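Local coordinates for protein sensor histidine kinase (Clostridium perfringens, PDB 4ONX) that probably senses an extracytoplasmic signal through its single cache domain and, as a histidine kinase, relays it by phosphotransfer to a response regulator, at residues S47-I52 and Q66-H71; K40-S45 and E74-V79; E33-T38 and E129-F134; E54-G59 and I82-M87. One frame throughout, in Å; residues are numbered along the deposited sequence.

Interaction 1 (S47-I52 and Q66-H71); sequences SEIPFI and QEYTKH. With ZN (zinc ion), chain O.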
loop_
_atom_site.group_PDB
_atom_site.type_symbol
_atom_site.label_atom_id
_atom_site.label_comp_id
_atom_site.label_asym_id
_atom_site.label_seq_id
_atom_site.Cartn_x
_atom_site.Cartn_y
_atom_site.Cartn_z
ATOM N N SER E 47 11.492 -19.221 -12.092
ATOM C CA SER E 47 10.875 -20.184 -13.002
ATOM C C SER E 47 10.253 -21.366 -12.268
ATOM O O SER E 47 9.245 -21.923 -12.701
ATOM C CB SER E 47 11.934 -20.713 -13.966
ATOM O OG SER E 47 11.478 -21.859 -14.666
ATOM N N GLU E 48 10.857 -21.734 -11.148
ATOM C CA GLU E 48 10.402 -22.877 -10.372
ATOM C C GLU E 48 9.256 -22.603 -9.395
ATOM O O GLU E 48 8.777 -23.526 -8.749
ATOM C CB GLU E 48 11.594 -23.463 -9.615
ATOM C CG GLU E 48 12.686 -24.016 -10.526
ATOM C CD GLU E 48 12.276 -25.292 -11.249
ATOM O OE1 GLU E 48 12.723 -25.495 -12.400
ATOM O OE2 GLU E 48 11.499 -26.089 -10.678
ATOM N N ILE E 49 8.804 -21.358 -9.293
ATOM C CA ILE E 49 7.722 -21.029 -8.370
ATOM C C ILE E 49 6.365 -21.473 -8.913
ATOM O O ILE E 49 5.933 -21.017 -9.967
ATOM C CB ILE E 49 7.614 -19.516 -8.119
ATOM C CG1 ILE E 49 8.950 -18.923 -7.669
ATOM C CG2 ILE E 49 6.527 -19.236 -7.086
ATOM C CD1 ILE E 49 9.466 -19.480 -6.370
ATOM N N PRO E 50 5.656 -22.320 -8.165
ATOM C CA PRO E 50 4.358 -22.794 -8.628
ATOM C C PRO E 50 3.413 -21.688 -9.097
ATOM O O PRO E 50 2.917 -21.748 -10.221
ATOM C CB PRO E 50 3.774 -23.478 -7.393
ATOM C CG PRO E 50 4.952 -23.908 -6.609
ATOM C CD PRO E 50 6.034 -22.905 -6.869
ATOM N N PHE E 51 3.196 -20.672 -8.270
ATOM C CA PHE E 51 2.261 -19.617 -8.645
ATOM C C PHE E 51 2.706 -18.789 -9.855
ATOM O O PHE E 51 1.871 -18.185 -10.512
ATOM C CB PHE E 51 1.882 -18.717 -7.454
ATOM C CG PHE E 51 3.011 -17.893 -6.894
ATOM C CD1 PHE E 51 3.453 -16.754 -7.547
ATOM C CD2 PHE E 51 3.566 -18.201 -5.664
ATOM C CE1 PHE E 51 4.475 -15.978 -7.016
ATOM C CE2 PHE E 51 4.583 -17.424 -5.120
ATOM C CZ PHE E 51 5.043 -16.314 -5.801
ATOM N N ILE E 52 4.005 -18.745 -10.137
ATOM C CA ILE E 52 4.498 -18.020 -11.302
ATOM C C ILE E 52 4.088 -18.795 -12.535
ATOM O O ILE E 52 3.706 -18.221 -13.549
ATOM C CB ILE E 52 6.032 -17.872 -11.295
ATOM C CG1 ILE E 52 6.490 -16.947 -10.162
ATOM C CG2 ILE E 52 6.522 -17.277 -12.601
ATOM C CD1 ILE E 52 6.117 -15.490 -10.345
ATOM N N GLN E 66 3.211 -8.977 -10.090
ATOM C CA GLN E 66 3.940 -7.865 -10.637
ATOM C C GLN E 66 4.879 -7.364 -9.529
ATOM O O GLN E 66 6.095 -7.268 -9.713
ATOM C CB GLN E 66 2.949 -6.786 -11.082
ATOM C CG GLN E 66 3.391 -5.941 -12.265
ATOM C CD GLN E 66 4.594 -5.087 -11.987
ATOM O OE1 GLN E 66 4.889 -4.757 -10.841
ATOM N NE2 GLN E 66 5.279 -4.685 -13.047
ATOM N N GLU E 67 4.309 -7.116 -8.356
ATOM C CA GLU E 67 5.078 -6.634 -7.209
ATOM C C GLU E 67 6.170 -7.634 -6.800
ATOM O O GLU E 67 7.274 -7.238 -6.406
ATOM C CB GLU E 67 4.130 -6.332 -6.040
ATOM C CG GLU E 67 4.743 -5.558 -4.873
ATOM C CD GLU E 67 5.656 -6.383 -3.987
ATOM O OE1 GLU E 67 5.569 -7.621 -4.028
ATOM O OE2 GLU E 67 6.443 -5.788 -3.230
ATOM N N TYR E 68 5.863 -8.926 -6.887
ATOM C CA TYR E 68 6.822 -9.964 -6.519
ATOM C C TYR E 68 8.171 -9.797 -7.212
ATOM O O TYR E 68 9.218 -10.027 -6.606
ATOM C CB TYR E 68 6.250 -11.352 -6.831
ATOM C CG TYR E 68 7.226 -12.481 -6.568
ATOM C CD1 TYR E 68 7.366 -13.008 -5.306
ATOM C CD2 TYR E 68 7.995 -13.015 -7.588
ATOM C CE1 TYR E 68 8.244 -14.039 -5.058
ATOM C CE2 TYR E 68 8.879 -14.048 -7.352
ATOM C CZ TYR E 68 8.999 -14.555 -6.076
ATOM O OH TYR E 68 9.872 -15.584 -5.799
ATOM N N THR E 69 8.139 -9.399 -8.477
ATOM C CA THR E 69 9.362 -9.241 -9.248
ATOM C C THR E 69 10.213 -8.061 -8.785
ATOM O O THR E 69 11.418 -8.017 -9.039
ATOM C CB THR E 69 9.071 -9.012 -10.744
ATOM O OG1 THR E 69 8.350 -7.788 -10.912
ATOM C CG2 THR E 69 8.282 -10.173 -11.338
ATOM N N LYS E 70 9.590 -7.112 -8.102
ATOM C CA LYS E 70 10.282 -5.910 -7.649
ATOM C C LYS E 70 11.390 -6.215 -6.627
ATOM O O LYS E 70 12.408 -5.532 -6.591
ATOM C CB LYS E 70 9.247 -4.921 -7.091
ATOM C CG LYS E 70 9.738 -3.506 -6.805
ATOM C CD LYS E 70 8.546 -2.602 -6.492
ATOM C CE LYS E 70 8.943 -1.155 -6.105
ATOM N NZ LYS E 70 9.339 -1.003 -4.670
ATOM N N HIS E 71 11.210 -7.263 -5.829
ATOM C CA HIS E 71 12.204 -7.624 -4.817
ATOM C C HIS E 71 13.582 -7.913 -5.378
ATOM O O HIS E 71 14.598 -7.654 -4.725
ATOM C CB HIS E 71 11.765 -8.872 -4.066
ATOM C CG HIS E 71 10.502 -8.692 -3.318
ATOM N ND1 HIS E 71 10.469 -8.206 -2.033
ATOM C CD2 HIS E 71 9.218 -8.914 -3.676
ATOM C CE1 HIS E 71 9.213 -8.142 -1.626
ATOM N NE2 HIS E 71 8.440 -8.570 -2.606
HETATM ZN ZN ZN O . 6.361 -8.342 -2.280
#
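A T-shaped aromatic contact joins two helices of the single cache domain, Phe51 in the first turn of helix 50-58 meeting Tyr68 on helix 63-75. The Phe51 edge is turned to the phenol face, with CZ off toward the rim and 4.0 Å from Tyr68 CE1; the planes stand at 88° with centroids 5.4 Å apart. With CG between its backbone N and carbonyl carbon (chi1 66°), Phe51 holds its ring against Ile49, whose CG2 lies over the centre of one face. The Ile52 side chain crosses that of Tyr68 at about a right angle, Ile52 CD1 lying 4.2 Å from Tyr68 CD2. Ile49 and Tyr68 reach toward each other from opposite directions, Ile49 CG1 coming to 3.9 Å from Tyr68 OH. One helical turn apart, Glu67 OE1 (2.0 Å) and His71 NE2 (2.1 Å) bind a zinc ion, completed by Glu67 and His71 of a second subunit. No hydrogen bond crosses between the segments: the helices meet through apolar and ring contacts, while polar ligands of helix 63-75 serve a metal bridge between subunits.

Interaction 2 (K40-S45 and E74-V79); sequences KETAFS and EAINDV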
loop_
_atom_site.group_PDB
_atom_site.type_symbol
_atom_site.label_atom_id
_atom_site.label_comp_id
_atom_site.label_asym_id
_atom_site.label_seq_id
_atom_site.Cartn_x
_atom_site.Cartn_y
_atom_site.Cartn_z
ATOM N N LYS E 40 21.470 -16.415 -13.729
ATOM C CA LYS E 40 20.898 -17.741 -13.981
ATOM C C LYS E 40 20.127 -18.254 -12.765
ATOM O O LYS E 40 18.987 -18.695 -12.898
ATOM C CB LYS E 40 22.020 -18.709 -14.425
ATOM C CG LYS E 40 21.646 -20.105 -15.088
ATOM C CD LYS E 40 21.485 -21.370 -14.216
ATOM C CE LYS E 40 21.320 -22.614 -15.107
ATOM N NZ LYS E 40 21.100 -23.883 -14.345
ATOM N N GLU E 41 20.720 -18.153 -11.577
ATOM C CA GLU E 41 20.053 -18.656 -10.362
ATOM C C GLU E 41 18.762 -17.861 -10.115
ATOM O O GLU E 41 17.697 -18.429 -9.849
ATOM C CB GLU E 41 21.002 -18.667 -9.142
ATOM C CG GLU E 41 21.356 -17.305 -8.584
ATOM C CD GLU E 41 22.285 -17.395 -7.377
ATOM O OE1 GLU E 41 22.210 -18.402 -6.635
ATOM O OE2 GLU E 41 23.074 -16.446 -7.151
ATOM N N THR E 42 18.842 -16.548 -10.277
ATOM C CA THR E 42 17.688 -15.700 -10.066
ATOM C C THR E 42 16.542 -16.089 -10.985
ATOM O O THR E 42 15.396 -16.237 -10.550
ATOM C CB THR E 42 18.054 -14.231 -10.301
ATOM O OG1 THR E 42 19.068 -13.848 -9.371
ATOM C CG2 THR E 42 16.845 -13.336 -10.112
ATOM N N ALA E 43 16.852 -16.249 -12.261
ATOM C CA ALA E 43 15.835 -16.596 -13.244
ATOM C C ALA E 43 15.294 -17.985 -12.993
ATOM O O ALA E 43 14.107 -18.234 -13.137
ATOM C CB ALA E 43 16.413 -16.510 -14.647
ATOM N N PHE E 44 16.178 -18.892 -12.624
ATOM C CA PHE E 44 15.770 -20.251 -12.386
ATOM C C PHE E 44 14.829 -20.304 -11.205
ATOM O O PHE E 44 13.755 -20.907 -11.266
ATOM C CB PHE E 44 16.990 -21.138 -12.149
ATOM C CG PHE E 44 16.640 -22.551 -11.796
ATOM C CD1 PHE E 44 16.210 -23.432 -12.775
ATOM C CD2 PHE E 44 16.724 -22.998 -10.483
ATOM C CE1 PHE E 44 15.869 -24.734 -12.451
ATOM C CE2 PHE E 44 16.387 -24.297 -10.151
ATOM C CZ PHE E 44 15.957 -25.168 -11.137
ATOM N N SER E 45 15.251 -19.678 -10.120
ATOM C CA SER E 45 14.457 -19.653 -8.921
ATOM C C SER E 45 13.026 -19.243 -9.217
ATOM O O SER E 45 12.074 -19.925 -8.839
ATOM C CB SER E 45 15.083 -18.696 -7.923
ATOM O OG SER E 45 14.212 -18.508 -6.834
ATOM N N GLU E 74 15.452 -4.598 -6.287
ATOM C CA GLU E 74 15.816 -3.949 -5.018
ATOM C C GLU E 74 16.942 -4.619 -4.251
ATOM O O GLU E 74 17.897 -3.969 -3.841
ATOM C CB GLU E 74 14.607 -3.940 -4.071
ATOM C CG GLU E 74 13.406 -3.137 -4.532
ATOM C CD GLU E 74 12.187 -3.324 -3.636
ATOM O OE1 GLU E 74 12.214 -4.200 -2.740
ATOM O OE2 GLU E 74 11.176 -2.616 -3.847
ATOM N N ALA E 75 16.807 -5.924 -4.040
ATOM C CA ALA E 75 17.748 -6.676 -3.213
ATOM C C ALA E 75 18.966 -7.272 -3.905
ATOM O O ALA E 75 19.908 -7.661 -3.226
ATOM C CB ALA E 75 16.995 -7.776 -2.474
ATOM N N ILE E 76 18.950 -7.383 -5.229
ATOM C CA ILE E 76 20.090 -7.964 -5.938
ATOM C C ILE E 76 20.746 -6.876 -6.753
ATOM O O ILE E 76 20.162 -6.357 -7.694
ATOM C CB ILE E 76 19.670 -9.138 -6.842
ATOM C CG1 ILE E 76 18.815 -10.125 -6.045
ATOM C CG2 ILE E 76 20.900 -9.837 -7.407
ATOM C CD1 ILE E 76 18.208 -11.236 -6.874
ATOM N N ASN E 77 21.978 -6.557 -6.384
ATOM C CA ASN E 77 22.732 -5.501 -7.026
ATOM C C ASN E 77 22.952 -5.718 -8.519
ATOM O O ASN E 77 22.779 -4.798 -9.312
ATOM C CB ASN E 77 24.085 -5.337 -6.324
ATOM C CG ASN E 77 24.827 -4.090 -6.767
ATOM O OD1 ASN E 77 24.210 -3.076 -7.099
ATOM N ND2 ASN E 77 26.160 -4.143 -6.736
ATOM N N ASP E 78 23.315 -6.934 -8.908
ATOM C CA ASP E 78 23.592 -7.228 -10.320
ATOM C C ASP E 78 22.371 -7.404 -11.216
ATOM O O ASP E 78 22.527 -7.695 -12.399
ATOM C CB ASP E 78 24.500 -8.456 -10.441
ATOM C CG ASP E 78 25.920 -8.176 -9.989
ATOM O OD1 ASP E 78 26.347 -7.005 -10.044
ATOM O OD2 ASP E 78 26.625 -9.134 -9.605
ATOM N N VAL E 79 21.170 -7.244 -10.676
ATOM C CA VAL E 79 19.977 -7.386 -11.487
ATOM C C VAL E 79 19.357 -6.028 -11.734
ATOM O O VAL E 79 18.725 -5.463 -10.853
ATOM C CB VAL E 79 18.937 -8.279 -10.816
ATOM C CG1 VAL E 79 17.673 -8.333 -11.651
ATOM C CG2 VAL E 79 19.499 -9.675 -10.628
#
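Van der Waals contacts between aliphatic methyls and both branches of Thr42 carry this contact, and they gather on Thr42 and Ile76, which reach toward each other tip to tip. Ile76 CD1 is the atom that arrives: it lies 3.7 Å from Thr42 OG1, the closest atom, and 4.1 Å from Thr42 CG2. The isoleucine chain is stretched along CB-CG1-CD1 (chi2 173°), which carries the delta methyl well out from its backbone. Val79 adds a looser touch, its CG2 standing 4.4 Å from Thr42 OG1.

The elements joined are helix 33-47, which runs through 40-45, and the end of helix 63-75 with the turn after it, on the path into the first sheet strand of the cache domain. Ile76 is the first residue to leave helical angles, and a type I beta turn from Ile76 to Val79 brings the two aliphatic residues back to the same threonine.

No hydrogen bond crosses between the two segments. The turn is closed by Val79 N to Ile76 O at 3.3 Å, whereas the helix is held by bonds such as Phe44 N to Lys40 O at 2.8 Å. Thr42 OG1 is hydrogen-bonded to Thr38 O one turn back in its own helix, which satisfies the hydroxyl while the isoleucine packs against it. Outside both segments, Asp78 OD1 of the turn forms a salt bridge with Lys151 NZ of strand 142-153.

Interaction 3 (E33-T38 and E129-F134); sequences EDVRNT and ETLRWF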
loop_
_atom_site.group_PDB
_atom_site.type_symbol
_atom_site.label_atom_id
_atom_site.label_comp_id
_atom_site.label_asym_id
_atom_site.label_seq_id
_atom_site.Cartn_x
_atom_site.Cartn_y
_atom_site.Cartn_z
ATOM N N GLU E 33 31.858 -14.623 -14.228
ATOM C CA GLU E 33 30.947 -15.718 -13.886
ATOM C C GLU E 33 30.042 -15.414 -12.694
ATOM O O GLU E 33 28.938 -15.945 -12.621
ATOM C CB GLU E 33 31.728 -17.016 -13.649
ATOM C CG GLU E 33 32.506 -17.506 -14.865
ATOM C CD GLU E 33 31.629 -17.832 -16.061
ATOM O OE1 GLU E 33 32.182 -18.192 -17.118
ATOM O OE2 GLU E 33 30.393 -17.738 -15.948
ATOM N N ASP E 34 30.485 -14.550 -11.779
ATOM C CA ASP E 34 29.664 -14.172 -10.628
ATOM C C ASP E 34 28.338 -13.637 -11.148
ATOM O O ASP E 34 27.267 -14.119 -10.790
ATOM C CB ASP E 34 30.365 -13.112 -9.777
ATOM C CG ASP E 34 31.669 -13.610 -9.163
ATOM O OD1 ASP E 34 31.995 -14.809 -9.300
ATOM O OD2 ASP E 34 32.368 -12.791 -8.532
ATOM N N VAL E 35 28.427 -12.660 -12.036
ATOM C CA VAL E 35 27.246 -12.069 -12.626
ATOM C C VAL E 35 26.461 -13.127 -13.377
ATOM O O VAL E 35 25.269 -13.323 -13.140
ATOM C CB VAL E 35 27.622 -10.931 -13.595
ATOM C CG1 VAL E 35 26.407 -10.439 -14.358
ATOM C CG2 VAL E 35 28.274 -9.785 -12.842
ATOM N N ARG E 36 27.132 -13.815 -14.287
ATOM C CA ARG E 36 26.463 -14.829 -15.086
ATOM C C ARG E 36 25.683 -15.776 -14.171
ATOM O O ARG E 36 24.525 -16.097 -14.447
ATOM C CB ARG E 36 27.468 -15.612 -15.959
ATOM C CG ARG E 36 28.275 -14.725 -16.916
ATOM C CD ARG E 36 29.198 -15.415 -17.954
ATOM N NE ARG E 36 29.360 -14.484 -19.065
ATOM C CZ ARG E 36 28.758 -14.564 -20.248
ATOM N NH1 ARG E 36 28.984 -13.614 -21.142
ATOM N NH2 ARG E 36 27.965 -15.585 -20.555
ATOM N N ASN E 37 26.308 -16.186 -13.067
ATOM C CA ASN E 37 25.665 -17.131 -12.139
ATOM C C ASN E 37 24.447 -16.473 -11.475
ATOM O O ASN E 37 23.352 -17.024 -11.517
ATOM C CB ASN E 37 26.648 -17.738 -11.108
ATOM C CG ASN E 37 26.576 -19.275 -11.022
ATOM O OD1 ASN E 37 26.014 -19.959 -11.882
ATOM N ND2 ASN E 37 27.215 -19.823 -9.996
ATOM N N THR E 38 24.618 -15.276 -10.917
ATOM C CA THR E 38 23.497 -14.574 -10.295
ATOM C C THR E 38 22.284 -14.490 -11.208
ATOM O O THR E 38 21.148 -14.719 -10.782
ATOM C CB THR E 38 23.880 -13.136 -9.934
ATOM O OG1 THR E 38 24.990 -13.152 -9.042
ATOM C CG2 THR E 38 22.723 -12.399 -9.268
ATOM N N GLU E 129 25.769 -1.617 -23.119
ATOM C CA GLU E 129 25.455 -2.988 -23.427
ATOM C C GLU E 129 24.735 -3.620 -22.263
ATOM O O GLU E 129 24.926 -3.214 -21.122
ATOM C CB GLU E 129 26.787 -3.677 -23.707
ATOM C CG GLU E 129 26.721 -5.081 -24.274
ATOM C CD GLU E 129 28.100 -5.619 -24.648
ATOM O OE1 GLU E 129 28.184 -6.787 -25.079
ATOM O OE2 GLU E 129 29.102 -4.881 -24.518
ATOM N N THR E 130 23.899 -4.613 -22.546
ATOM C CA THR E 130 23.141 -5.272 -21.491
ATOM C C THR E 130 23.193 -6.799 -21.635
ATOM O O THR E 130 22.852 -7.356 -22.675
ATOM C CB THR E 130 21.698 -4.718 -21.413
ATOM O OG1 THR E 130 20.912 -5.509 -20.522
ATOM C CG2 THR E 130 21.049 -4.714 -22.769
ATOM N N LEU E 131 23.674 -7.461 -20.587
ATOM C CA LEU E 131 23.801 -8.915 -20.567
ATOM C C LEU E 131 22.535 -9.524 -20.038
ATOM O O LEU E 131 22.131 -9.210 -18.927
ATOM C CB LEU E 131 24.971 -9.335 -19.669
ATOM C CG LEU E 131 25.192 -10.835 -19.439
ATOM C CD1 LEU E 131 25.413 -11.582 -20.751
ATOM C CD2 LEU E 131 26.371 -11.042 -18.508
ATOM N N ARG E 132 21.919 -10.407 -20.817
ATOM C CA ARG E 132 20.677 -11.025 -20.404
ATOM C C ARG E 132 20.737 -12.536 -20.404
ATOM O O ARG E 132 21.542 -13.140 -21.103
ATOM C CB ARG E 132 19.540 -10.616 -21.339
ATOM C CG ARG E 132 19.435 -9.126 -21.643
ATOM C CD ARG E 132 19.924 -8.794 -23.033
ATOM N NE ARG E 132 18.887 -9.043 -24.036
ATOM C CZ ARG E 132 19.119 -9.421 -25.288
ATOM N NH1 ARG E 132 18.104 -9.580 -26.133
ATOM N NH2 ARG E 132 20.353 -9.681 -25.686
ATOM N N TRP E 133 19.857 -13.139 -19.614
ATOM C CA TRP E 133 19.732 -14.583 -19.539
ATOM C C TRP E 133 18.275 -14.916 -19.712
ATOM O O TRP E 133 17.432 -14.385 -18.999
ATOM C CB TRP E 133 20.219 -15.125 -18.199
ATOM C CG TRP E 133 19.843 -16.560 -17.987
ATOM C CD1 TRP E 133 18.746 -17.027 -17.318
ATOM C CD2 TRP E 133 20.529 -17.709 -18.479
ATOM N NE1 TRP E 133 18.717 -18.398 -17.350
ATOM C CE2 TRP E 133 19.801 -18.842 -18.060
ATOM C CE3 TRP E 133 21.690 -17.895 -19.230
ATOM C CZ2 TRP E 133 20.197 -20.138 -18.369
ATOM C CZ3 TRP E 133 22.087 -19.186 -19.535
ATOM C CH2 TRP E 133 21.343 -20.290 -19.107
ATOM N N PHE E 134 17.979 -15.791 -20.663
ATOM C CA PHE E 134 16.611 -16.203 -20.935
ATOM C C PHE E 134 16.360 -17.593 -20.385
ATOM O O PHE E 134 17.129 -18.514 -20.619
ATOM C CB PHE E 134 16.328 -16.167 -22.434
ATOM C CG PHE E 134 16.302 -14.778 -23.017
ATOM C CD1 PHE E 134 17.479 -14.109 -23.319
ATOM C CD2 PHE E 134 15.092 -14.146 -23.281
ATOM C CE1 PHE E 134 17.453 -12.833 -23.858
ATOM C CE2 PHE E 134 15.061 -12.871 -23.823
ATOM C CZ PHE E 134 16.246 -12.215 -24.115
#
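Asp34 O is gripped twice by one residue, although Val35 and Arg36 beside it are what meet Leu131 across the contact. Thr38 N reaches that carbonyl at 2.9 Å as an ordinary helical bond. Thr38 OG1 donates to it at 3.0 Å from above the carbonyl plane, 42° out of it, folding the hydroxyl back on its own helix. The packing itself is the forked end of Leu131 against two successive helix residues. Leu131 CD2 lies 4.2 Å from Val35 CG1, the two side chains meeting at a slant. Leu131 CD1 comes over one face of the Arg36 guanidinium, 4.1 Å from NH1. Arg36 reaches there by an extended chain (chi2 -173°), which brings its end nearer the strand than its CB suggests.

In fold terms, the start of the long N-terminal helix 33-47 lies on strand 129-139, an outermost strand of the antiparallel cache sheet within this chain. That strand pairs in an antiparallel ladder with a strand of a third subunit, so the sheet continues across the interface. Tyr120 of that subunit makes a cation-pi contact with Arg36, and its OH is hydrogen-bonded to Arg36 O.

Interaction 4 (E54-G59 and I82-M87); sequences EDLSNG and IVVADM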
loop_
_atom_site.group_PDB
_atom_site.type_symbol
_atom_site.label_atom_id
_atom_site.label_comp_id
_atom_site.label_asym_id
_atom_site.label_seq_id
_atom_site.Cartn_x
_atom_site.Cartn_y
_atom_site.Cartn_z
ATOM N N GLU E 54 1.495 -21.056 -12.781
ATOM C CA GLU E 54 0.043 -20.994 -12.935
ATOM C C GLU E 54 -0.386 -19.662 -13.519
ATOM O O GLU E 54 -1.243 -19.607 -14.395
ATOM C CB GLU E 54 -0.659 -21.202 -11.595
ATOM C CG GLU E 54 -0.487 -22.594 -11.010
ATOM C CD GLU E 54 -1.162 -22.759 -9.655
ATOM O OE1 GLU E 54 -0.587 -23.452 -8.792
ATOM O OE2 GLU E 54 -2.256 -22.188 -9.439
ATOM N N ASP E 55 0.226 -18.589 -13.041
ATOM C CA ASP E 55 -0.125 -17.257 -13.503
ATOM C C ASP E 55 0.081 -17.094 -15.001
ATOM O O ASP E 55 -0.785 -16.565 -15.687
ATOM C CB ASP E 55 0.653 -16.197 -12.726
ATOM C CG ASP E 55 0.360 -14.798 -13.208
ATOM O OD1 ASP E 55 0.824 -14.435 -14.304
ATOM O OD2 ASP E 55 -0.304 -14.047 -12.470
ATOM N N LEU E 56 1.218 -17.553 -15.513
ATOM C CA LEU E 56 1.482 -17.441 -16.939
ATOM C C LEU E 56 0.518 -18.288 -17.739
ATOM O O LEU E 56 0.104 -17.905 -18.834
ATOM C CB LEU E 56 2.920 -17.826 -17.261
ATOM C CG LEU E 56 3.961 -16.845 -16.725
ATOM C CD1 LEU E 56 5.363 -17.360 -17.006
ATOM C CD2 LEU E 56 3.756 -15.464 -17.334
ATOM N N SER E 57 0.163 -19.444 -17.196
ATOM C CA SER E 57 -0.780 -20.331 -17.852
ATOM C C SER E 57 -2.148 -19.653 -17.969
ATOM O O SER E 57 -2.672 -19.508 -19.063
ATOM C CB SER E 57 -0.900 -21.632 -17.067
ATOM O OG SER E 57 -1.903 -22.459 -17.612
ATOM N N ASN E 58 -2.680 -19.205 -16.834
ATOM C CA ASN E 58 -3.995 -18.540 -16.755
ATOM C C ASN E 58 -4.226 -17.317 -17.638
ATOM O O ASN E 58 -5.344 -17.077 -18.066
ATOM C CB ASN E 58 -4.271 -18.106 -15.312
ATOM C CG ASN E 58 -4.541 -19.274 -14.388
ATOM O OD1 ASN E 58 -5.013 -20.327 -14.817
ATOM N ND2 ASN E 58 -4.274 -19.079 -13.101
ATOM N N GLY E 59 -3.195 -16.510 -17.855
ATOM C CA GLY E 59 -3.340 -15.302 -18.666
ATOM C C GLY E 59 -3.922 -14.120 -17.902
ATOM O O GLY E 59 -3.978 -13.011 -18.423
ATOM N N ILE E 82 14.297 -7.243 -15.056
ATOM C CA ILE E 82 13.627 -8.513 -14.968
ATOM C C ILE E 82 12.370 -8.433 -15.790
ATOM O O ILE E 82 11.566 -7.512 -15.626
ATOM C CB ILE E 82 13.159 -8.878 -13.569
ATOM C CG1 ILE E 82 14.329 -9.112 -12.636
ATOM C CG2 ILE E 82 12.278 -10.117 -13.639
ATOM C CD1 ILE E 82 13.878 -9.612 -11.286
ATOM N N VAL E 83 12.176 -9.434 -16.628
ATOM C CA VAL E 83 11.005 -9.496 -17.452
ATOM C C VAL E 83 10.403 -10.867 -17.383
ATOM O O VAL E 83 11.109 -11.865 -17.430
ATOM C CB VAL E 83 11.349 -9.188 -18.902
ATOM C CG1 VAL E 83 10.164 -9.494 -19.801
ATOM C CG2 VAL E 83 11.782 -7.740 -19.025
ATOM N N VAL E 84 9.090 -10.901 -17.248
ATOM C CA VAL E 84 8.361 -12.137 -17.208
ATOM C C VAL E 84 7.346 -12.031 -18.317
ATOM O O VAL E 84 6.507 -11.126 -18.335
ATOM C CB VAL E 84 7.649 -12.337 -15.871
ATOM C CG1 VAL E 84 6.837 -13.625 -15.906
ATOM C CG2 VAL E 84 8.667 -12.357 -14.742
ATOM N N ALA E 85 7.428 -12.961 -19.253
ATOM C CA ALA E 85 6.547 -12.951 -20.393
ATOM C C ALA E 85 5.840 -14.270 -20.561
ATOM O O ALA E 85 6.377 -15.327 -20.233
ATOM C CB ALA E 85 7.348 -12.646 -21.645
ATOM N N ASP E 86 4.613 -14.193 -21.060
ATOM C CA ASP E 86 3.854 -15.386 -21.376
ATOM C C ASP E 86 4.028 -15.546 -22.890
ATOM O O ASP E 86 4.799 -14.802 -23.501
ATOM C CB ASP E 86 2.401 -15.275 -20.924
ATOM C CG ASP E 86 1.651 -14.175 -21.618
ATOM O OD1 ASP E 86 2.200 -13.551 -22.557
ATOM O OD2 ASP E 86 0.499 -13.945 -21.202
HETATM N N MSE E 87 3.332 -16.490 -23.502
HETATM C CA MSE E 87 3.521 -16.713 -24.933
HETATM C C MSE E 87 3.047 -15.560 -25.786
HETATM O O MSE E 87 3.431 -15.470 -26.947
HETATM C CB MSE E 87 2.895 -18.029 -25.372
HETATM C CG MSE E 87 3.420 -19.243 -24.595
HETATM SE SE MSE E 87 5.380 -19.517 -24.650
HETATM C CE MSE E 87 5.955 -18.368 -26.121
#
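In this cache domain helix 50-58 packs against the antiparallel sheet, and here its last turn meets strand 81-86 through Leu56, Val84 and Asp86. Helix 54-58 and strand 82-86 approach to 8.5 Å between axes, with their directions 44° apart. Leu56 does the touching on the helix side. Its CG is anti to the carbonyl carbon (chi1 -68°), and this swings the isobutyl end in over the strand although the CB bond is not aimed at it. Leu56 CD2 fits between two residues that both point at the helix, 3.9 Å from Val84 CG1 and 3.8 Å from Asp86 CB. The intervening Ala85 turns its methyl away and offers its backbone instead, Ala85 O lying 3.9 Å from Leu56 CD1. Val144 and Val137, on the two long strands of the sheet, also pack against Leu56.

Asp86 thus presents its methylene to the leucine, while its carboxylate is used in the hairpin to strand 90-95, where OD1 takes hydrogen bonds from both Arg88 N and Gly89 N. Gly59, the first residue past the helix, has positive phi (82°); Gly59 N is still bonded to Asp55 O at 3.2 Å.

How the interactions relate
From the N terminus, helix 33-47 takes part first in interaction 3 and then in interaction 2, after which helix 50-58 enters interactions 1 and 4. The return begins on helix 63-75, where 66-71 closes interaction 1 and 74-79 closes interaction 2 around it. Strand 81-86 closes interaction 4, whose loop crosses both. Strand 129-139 closes interaction 3 last, enclosing the other three. Interaction 1 joins helices 50-58 and 63-75, interaction 2 joins helix 33-47 to the turn that follows helix 63-75, while 3 and 4 bring the first and second helices to one antiparallel sheet. Thr69 packs on Ile82 and Val84 between interactions 1 and 4; Lys40 and Ala43 pack on Trp133 between 2 and 3.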